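Glycine cleavage system H protein 1 (PDB 3TZU) probably shuttles the methylamine group of glycine from the P protein to the T protein of the glycine cleavage system on a covalently bound lipoyl cofactor. Local coordinates at residues A83-N93 and A110-V121. Numbering follows the deposited sequence.
Sequences APASGQIVEVN and AGWLYSVQPTAV. With ACT (acetate ion), chain E.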
loop_
_atom_site.group_PDB
_atom_site.type_symbol
_atom_site.label_atom_id
_atom_site.label_comp_id
_atom_site.label_asym_id
_atom_site.label_seq_id
_atom_site.Cartn_x
_atom_site.Cartn_y
_atom_site.Cartn_z
ATOM N N ALA A 83 -6.178 -4.824 -13.782
ATOM C CA ALA A 83 -5.980 -4.399 -15.166
ATOM C C ALA A 83 -6.597 -3.022 -15.431
ATOM O O ALA A 83 -7.788 -2.840 -15.237
ATOM C CB ALA A 83 -6.603 -5.432 -16.109
ATOM N N PRO A 84 -5.787 -2.044 -15.843
ATOM C CA PRO A 84 -6.363 -0.758 -16.216
ATOM C C PRO A 84 -7.145 -0.815 -17.543
ATOM O O PRO A 84 -7.945 0.085 -17.825
ATOM C CB PRO A 84 -5.130 0.146 -16.386
ATOM C CG PRO A 84 -4.061 -0.517 -15.618
ATOM C CD PRO A 84 -4.322 -1.975 -15.771
ATOM N N ALA A 85 -6.909 -1.876 -18.327
ATOM C CA ALA A 85 -7.442 -1.983 -19.698
ATOM C C ALA A 85 -7.782 -3.430 -20.018
ATOM O O ALA A 85 -7.127 -4.351 -19.543
ATOM C CB ALA A 85 -6.426 -1.432 -20.696
ATOM N N SER A 86 -8.847 -3.622 -20.786
ATOM C CA SER A 86 -9.158 -4.914 -21.393
ATOM C C SER A 86 -8.275 -5.110 -22.635
ATOM O O SER A 86 -7.968 -4.146 -23.333
ATOM C CB SER A 86 -10.627 -4.967 -21.819
ATOM O OG SER A 86 -11.502 -4.686 -20.739
ATOM N N GLY A 87 -7.874 -6.352 -22.915
ATOM C CA GLY A 87 -7.090 -6.654 -24.122
ATOM C C GLY A 87 -6.207 -7.889 -24.048
ATOM O O GLY A 87 -6.297 -8.666 -23.101
ATOM N N GLN A 88 -5.351 -8.061 -25.054
ATOM C CA GLN A 88 -4.443 -9.191 -25.097
ATOM C C GLN A 88 -3.070 -8.794 -24.562
ATOM O O GLN A 88 -2.541 -7.741 -24.906
ATOM C CB GLN A 88 -4.328 -9.719 -26.528
ATOM C CG GLN A 88 -4.077 -11.198 -26.613
ATOM C CD GLN A 88 -4.086 -11.725 -28.045
ATOM O OE1 GLN A 88 -4.891 -11.310 -28.881
ATOM N NE2 GLN A 88 -3.201 -12.660 -28.322
ATOM N N ILE A 89 -2.487 -9.640 -23.722
ATOM C CA ILE A 89 -1.106 -9.415 -23.293
ATOM C C ILE A 89 -0.110 -9.762 -24.422
ATOM O O ILE A 89 -0.111 -10.863 -24.915
ATOM C CB ILE A 89 -0.736 -10.250 -22.068
ATOM C CG1 ILE A 89 -1.718 -9.992 -20.910
ATOM C CG2 ILE A 89 0.698 -9.958 -21.665
ATOM C CD1 ILE A 89 -1.702 -8.586 -20.365
ATOM N N VAL A 90 0.774 -8.819 -24.730
ATOM C CA VAL A 90 1.757 -8.902 -25.809
ATOM C C VAL A 90 3.190 -9.143 -25.310
ATOM O O VAL A 90 3.938 -9.880 -25.943
ATOM C CB VAL A 90 1.735 -7.607 -26.636
ATOM C CG1 VAL A 90 2.783 -7.648 -27.749
ATOM C CG2 VAL A 90 0.354 -7.422 -27.226
ATOM N N GLU A 91 3.571 -8.513 -24.197
ATOM C CA GLU A 91 4.893 -8.740 -23.582
ATOM C C GLU A 91 4.786 -8.708 -22.047
ATOM O O GLU A 91 3.876 -8.095 -21.524
ATOM C CB GLU A 91 5.906 -7.675 -24.073
ATOM C CG GLU A 91 7.387 -8.072 -23.900
ATOM C CD GLU A 91 8.400 -7.008 -24.381
ATOM O OE1 GLU A 91 7.978 -5.915 -24.879
ATOM O OE2 GLU A 91 9.636 -7.286 -24.254
ATOM N N VAL A 92 5.696 -9.400 -21.358
ATOM C CA VAL A 92 5.851 -9.334 -19.899
ATOM C C VAL A 92 7.304 -8.989 -19.617
ATOM O O VAL A 92 8.193 -9.448 -20.343
ATOM C CB VAL A 92 5.493 -10.663 -19.175
ATOM C CG1 VAL A 92 3.996 -10.935 -19.266
ATOM C CG2 VAL A 92 6.299 -11.844 -19.736
ATOM N N ASN A 93 7.547 -8.178 -18.580
ATOM C CA ASN A 93 8.910 -7.718 -18.297
ATOM C C ASN A 93 9.595 -8.702 -17.379
ATOM O O ASN A 93 9.632 -8.517 -16.180
ATOM C CB ASN A 93 8.922 -6.315 -17.679
ATOM C CG ASN A 93 10.343 -5.768 -17.469
ATOM O OD1 ASN A 93 11.338 -6.488 -17.640
ATOM N ND2 ASN A 93 10.441 -4.482 -17.122
ATOM N N ALA A 110 12.324 1.087 -16.312
ATOM C CA ALA A 110 12.722 -0.321 -16.420
ATOM C C ALA A 110 11.835 -1.273 -15.608
ATOM O O ALA A 110 11.838 -2.470 -15.845
ATOM C CB ALA A 110 14.190 -0.481 -16.032
ATOM N N GLY A 111 11.094 -0.746 -14.637
ATOM C CA GLY A 111 10.184 -1.543 -13.831
ATOM C C GLY A 111 8.770 -1.758 -14.369
ATOM O O GLY A 111 7.915 -2.271 -13.654
ATOM N N TRP A 112 8.509 -1.385 -15.616
ATOM C CA TRP A 112 7.238 -1.733 -16.270
ATOM C C TRP A 112 7.008 -3.238 -16.178
ATOM O O TRP A 112 7.965 -4.032 -16.118
ATOM C CB TRP A 112 7.251 -1.269 -17.726
ATOM C CG TRP A 112 8.214 -2.033 -18.592
ATOM C CD1 TRP A 112 9.586 -1.836 -18.726
ATOM C CD2 TRP A 112 7.917 -3.174 -19.453
ATOM N NE1 TRP A 112 10.131 -2.737 -19.583
ATOM C CE2 TRP A 112 9.189 -3.572 -20.057
ATOM C CE3 TRP A 112 6.769 -3.882 -19.773
ATOM C CZ2 TRP A 112 9.278 -4.630 -20.956
ATOM C CZ3 TRP A 112 6.868 -4.946 -20.681
ATOM C CH2 TRP A 112 8.089 -5.309 -21.257
ATOM N N LEU A 113 5.744 -3.647 -16.143
ATOM C CA LEU A 113 5.412 -5.032 -15.779
ATOM C C LEU A 113 4.969 -5.852 -16.967
ATOM O O LEU A 113 5.300 -7.029 -17.053
ATOM C CB LEU A 113 4.317 -5.045 -14.707
ATOM C CG LEU A 113 4.690 -4.476 -13.319
ATOM C CD1 LEU A 113 3.533 -4.623 -12.316
ATOM C CD2 LEU A 113 5.964 -5.116 -12.780
ATOM N N TYR A 114 4.192 -5.247 -17.863
ATOM C CA TYR A 114 3.704 -5.926 -19.072
ATOM C C TYR A 114 3.217 -4.925 -20.108
ATOM O O TYR A 114 3.135 -3.738 -19.844
ATOM C CB TYR A 114 2.602 -6.980 -18.746
ATOM C CG TYR A 114 1.276 -6.455 -18.225
ATOM C CD1 TYR A 114 0.319 -5.957 -19.083
ATOM C CD2 TYR A 114 0.971 -6.501 -16.865
ATOM C CE1 TYR A 114 -0.906 -5.483 -18.611
ATOM C CE2 TYR A 114 -0.248 -6.020 -16.375
ATOM C CZ TYR A 114 -1.180 -5.509 -17.264
ATOM O OH TYR A 114 -2.391 -5.036 -16.813
ATOM N N SER A 115 2.936 -5.405 -21.315
ATOM C CA SER A 115 2.299 -4.573 -22.330
ATOM C C SER A 115 1.050 -5.280 -22.800
ATOM O O SER A 115 1.027 -6.519 -22.915
ATOM C CB SER A 115 3.227 -4.299 -23.508
ATOM O OG SER A 115 3.246 -5.385 -24.406
ATOM N N VAL A 116 0.016 -4.487 -23.050
ATOM C CA VAL A 116 -1.290 -4.986 -23.460
ATOM C C VAL A 116 -1.692 -4.294 -24.768
ATOM O O VAL A 116 -1.299 -3.149 -24.999
ATOM C CB VAL A 116 -2.355 -4.763 -22.339
ATOM C CG1 VAL A 116 -2.398 -3.296 -21.885
ATOM C CG2 VAL A 116 -3.732 -5.228 -22.777
ATOM N N GLN A 117 -2.446 -5.002 -25.617
ATOM C CA GLN A 117 -3.031 -4.415 -26.830
ATOM C C GLN A 117 -4.497 -4.129 -26.493
ATOM O O GLN A 117 -5.273 -5.047 -26.392
ATOM C CB GLN A 117 -2.887 -5.400 -28.007
ATOM C CG GLN A 117 -3.564 -5.013 -29.320
ATOM C CD GLN A 117 -2.732 -4.063 -30.144
ATOM O OE1 GLN A 117 -2.122 -4.463 -31.124
ATOM N NE2 GLN A 117 -2.709 -2.800 -29.760
ATOM N N PRO A 118 -4.877 -2.857 -26.270
ATOM C CA PRO A 118 -6.176 -2.629 -25.608
ATOM C C PRO A 118 -7.395 -2.676 -26.515
ATOM O O PRO A 118 -7.316 -2.241 -27.633
ATOM C CB PRO A 118 -6.036 -1.207 -25.018
ATOM C CG PRO A 118 -4.638 -0.772 -25.310
ATOM C CD PRO A 118 -4.138 -1.599 -26.437
ATOM N N THR A 119 -8.506 -3.206 -26.013
ATOM C CA THR A 119 -9.806 -3.095 -26.670
ATOM C C THR A 119 -10.728 -2.191 -25.868
ATOM O O THR A 119 -11.774 -1.796 -26.341
ATOM C CB THR A 119 -10.492 -4.472 -26.823
ATOM O OG1 THR A 119 -10.576 -5.108 -25.541
ATOM C CG2 THR A 119 -9.720 -5.370 -27.821
ATOM N N ALA A 120 -10.332 -1.866 -24.639
ATOM C CA ALA A 120 -11.124 -1.027 -23.773
ATOM C C ALA A 120 -10.261 -0.583 -22.588
ATOM O O ALA A 120 -9.280 -1.269 -22.226
ATOM C CB ALA A 120 -12.345 -1.784 -23.291
ATOM N N VAL A 121 -10.615 0.560 -22.013
ATOM C CA VAL A 121 -9.961 1.064 -20.825
ATOM C C VAL A 121 -11.008 1.281 -19.729
ATOM O O VAL A 121 -12.122 1.664 -20.008
ATOM C CB VAL A 121 -9.162 2.366 -21.140
ATOM C CG1 VAL A 121 -8.057 2.066 -22.151
ATOM C CG2 VAL A 121 -10.062 3.487 -21.659
HETATM C C ACT E . -14.133 -6.923 -21.149
HETATM O O ACT E . -13.293 -7.516 -21.860
HETATM O OXT ACT E . -13.878 -5.799 -20.713
HETATM C CH3 ACT E . -15.460 -7.529 -20.812
HETATM O O HOH W 1 -4.356 -3.876 -18.691
HETATM O O HOH W 2 -5.759 -7.002 -28.137
#
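Asn-93 ND2 donates to two backbone carbonyls, reaching Trp-112 O at 2.7 Å and, more weakly, Ala-110 O at 2.8 Å, and so pins the loop that leads into strand 114-118. The amide stacks over one face of the Trp-112 indole, the planes 27° apart, carried there by a chi1 of -176° that sets CG anti to the backbone N; Asn-93 CB makes a CH-pi contact with the six-membered ring. Asparagine suits this N-cap of helix 94-98: while ND2 holds the loop, OD1 weakly accepts from Ala-96 N. Glu-91 CD comes 3.6 Å from Trp-112 CH2, at the ring edge. Next, a classic beta bulge turns Val-90 N and, weakly, Glu-91 N to Ser-115 O. On the face carrying Ile-89, Tyr-114 and Val-116, buried Ile-89 CD1 packs 3.6 Å from Tyr-114 CD1, while the phenol OH reaches a water bound to Ala-85 O. Gly-87 turns the corner at phi 155°, a conformation suited to glycine, its CA 3.3 Å from Gln-117 O. Beyond it, Thr-119 and Ala-120 both face Ser-86 in a second classic bulge. In this lipoyl-domain (barrel-sandwich hybrid) fold, 88-92 is the chain's outer strand beside 114-118, whose other neighbour is 36-40; 85-86 and 120-121 turn away together as a two-stranded sheet.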